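Local coordinates for protein alanine racemase, biosynthetic (PDB 6A2F) that belongs to the alanine racemase family, dimeric enzymes that pair a TIM-barrel domain carrying a covalently bound pyridoxal phosphate with a second, beta-rich domain, at residues A161-R166 with L191-A196. Residues are numbered along the deposited sequence; the frame is centred on the assembly and turned at random.
Sequences ACADER and LANSAA
A163 packs its methyl group on the first turn of helix 194-199, meeting A195 with the two CB atoms of A163 and A195 3.7 Å apart. A195 CB also lies over the A163-D164 peptide, 3.5 Å from A163 O and 3.9 Å from D164 N, so one methyl rests against both side chain and backbone of the loop. The apolar patch is small and consists almost wholly of these two alanines, both buried.

Polar contact runs through N193, the N-cap residue of the helix. Its CG sits between the backbone N and the carbonyl carbon (chi1 54°), which brings the amide back over the helix start; there N193 OD1 accepts from A196 N at 3.1 Å, a nearly straight bond with 160° at the hydrogen. A163 CB approaches N193 OD1 to 3.9 Å. The other end of the amide faces the loop: a water accepts from N193 ND2 at 3.1 Å and from A163 N at 3.2 Å, bridging the two segments. A single asparagine thus caps the helix and, through water, ties it to the loop.

A type I turn from C162 to E165, closed by E165 N to C162 O at 3.0 Å, holds A163 and D164 at its central positions. This loop links strand 151-157 to helix 169-179 in the TIM-barrel domain, and C162 and A161 pack on G255 and G253 of the second subunit, respectively. Helix 194-199 follows strand 189-190, the neighbour of 151-157 in the parallel sheet, and S194 OG hydrogen-bonds cofactor phosphate oxygen OP3 of the modified lysine at position 34.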
loop_
_atom_site.group_PDB
_atom_site.type_symbol
_atom_site.label_atom_id
_atom_site.label_comp_id
_atom_site.label_asym_id
_atom_site.label_seq_id
_atom_site.Cartn_x
_atom_site.Cartn_y
_atom_site.Cartn_z
ATOM N N ALA A 161 20.339 12.773 -4.820
ATOM C CA ALA A 161 19.794 12.333 -3.526
ATOM C C ALA A 161 18.973 13.412 -2.804
ATOM O O ALA A 161 18.131 13.096 -1.959
ATOM C CB ALA A 161 20.912 11.825 -2.620
ATOM N N CYS A 162 19.232 14.676 -3.128
ATOM C CA CYS A 162 18.664 15.791 -2.368
ATOM C C CYS A 162 18.234 16.966 -3.244
ATOM O O CYS A 162 18.120 18.097 -2.757
ATOM C CB CYS A 162 19.660 16.296 -1.317
ATOM S SG CYS A 162 20.394 15.043 -0.248
ATOM N N ALA A 163 17.986 16.704 -4.524
ATOM C CA ALA A 163 17.520 17.747 -5.436
ATOM C C ALA A 163 16.188 18.370 -4.990
ATOM O O ALA A 163 15.797 19.426 -5.489
ATOM C CB ALA A 163 17.419 17.208 -6.857
ATOM N N ASP A 164 15.506 17.718 -4.045
ATOM C CA ASP A 164 14.242 18.223 -3.492
ATOM C C ASP A 164 14.447 19.472 -2.625
ATOM O O ASP A 164 13.530 20.278 -2.458
ATOM C CB ASP A 164 13.523 17.128 -2.690
ATOM C CG ASP A 164 14.260 16.750 -1.412
ATOM O OD1 ASP A 164 15.452 16.383 -1.482
ATOM O OD2 ASP A 164 13.640 16.814 -0.331
ATOM N N GLU A 165 15.653 19.612 -2.075
ATOM C CA GLU A 165 16.017 20.756 -1.234
ATOM C C GLU A 165 16.608 21.892 -2.064
ATOM O O GLU A 165 17.052 21.677 -3.194
ATOM C CB GLU A 165 16.974 20.315 -0.124
ATOM C CG GLU A 165 16.257 19.697 1.067
ATOM C CD GLU A 165 17.125 18.731 1.848
ATOM O OE1 GLU A 165 17.707 19.158 2.866
ATOM O OE2 GLU A 165 17.225 17.549 1.446
ATOM N N ARG A 166 16.613 23.099 -1.500
ATOM C CA ARG A 166 16.957 24.299 -2.263
ATOM C C ARG A 166 18.393 24.311 -2.791
ATOM O O ARG A 166 18.599 24.393 -4.005
ATOM C CB ARG A 166 16.634 25.578 -1.479
ATOM C CG ARG A 166 16.597 26.839 -2.335
ATOM C CD ARG A 166 15.445 26.837 -3.338
ATOM N NE ARG A 166 14.154 27.098 -2.701
ATOM C CZ ARG A 166 13.629 28.309 -2.520
ATOM N NH1 ARG A 166 12.449 28.435 -1.926
ATOM N NH2 ARG A 166 14.275 29.399 -2.929
ATOM N N LEU A 191 20.523 12.999 -16.100
ATOM C CA LEU A 191 20.797 13.280 -14.688
ATOM C C LEU A 191 19.571 13.783 -13.909
ATOM O O LEU A 191 19.465 13.559 -12.702
ATOM C CB LEU A 191 21.955 14.281 -14.577
ATOM C CG LEU A 191 22.436 14.832 -13.226
ATOM C CD1 LEU A 191 22.829 13.732 -12.250
ATOM C CD2 LEU A 191 23.599 15.782 -13.462
ATOM N N ALA A 192 18.644 14.438 -14.607
ATOM C CA ALA A 192 17.558 15.183 -13.962
ATOM C C ALA A 192 16.283 14.385 -13.672
ATOM O O ALA A 192 15.602 13.925 -14.600
ATOM C CB ALA A 192 17.219 16.420 -14.787
ATOM N N ASN A 193 15.962 14.241 -12.384
ATOM C CA ASN A 193 14.615 13.828 -11.948
ATOM C C ASN A 193 13.667 15.045 -11.962
ATOM O O ASN A 193 14.060 16.127 -12.403
ATOM C CB ASN A 193 14.651 13.143 -10.569
ATOM C CG ASN A 193 15.337 13.984 -9.492
ATOM O OD1 ASN A 193 15.602 15.177 -9.675
ATOM N ND2 ASN A 193 15.622 13.358 -8.357
ATOM N N SER A 194 12.433 14.873 -11.483
ATOM C CA SER A 194 11.442 15.960 -11.487
ATOM C C SER A 194 11.981 17.200 -10.787
ATOM O O SER A 194 11.928 18.309 -11.331
ATOM C CB SER A 194 10.135 15.521 -10.824
ATOM O OG SER A 194 9.500 14.483 -11.549
ATOM N N ALA A 195 12.514 16.993 -9.584
ATOM C CA ALA A 195 13.131 18.053 -8.800
ATOM C C ALA A 195 14.122 18.858 -9.638
ATOM O O ALA A 195 14.022 20.087 -9.719
ATOM C CB ALA A 195 13.810 17.471 -7.567
ATOM N N ALA A 196 15.052 18.156 -10.282
ATOM C CA ALA A 196 16.090 18.795 -11.077
ATOM C C ALA A 196 15.555 19.397 -12.373
ATOM O O ALA A 196 16.073 20.412 -12.839
ATOM C CB ALA A 196 17.223 17.816 -11.364
HETATM O O HOH W 1 16.823 13.979 -5.605
#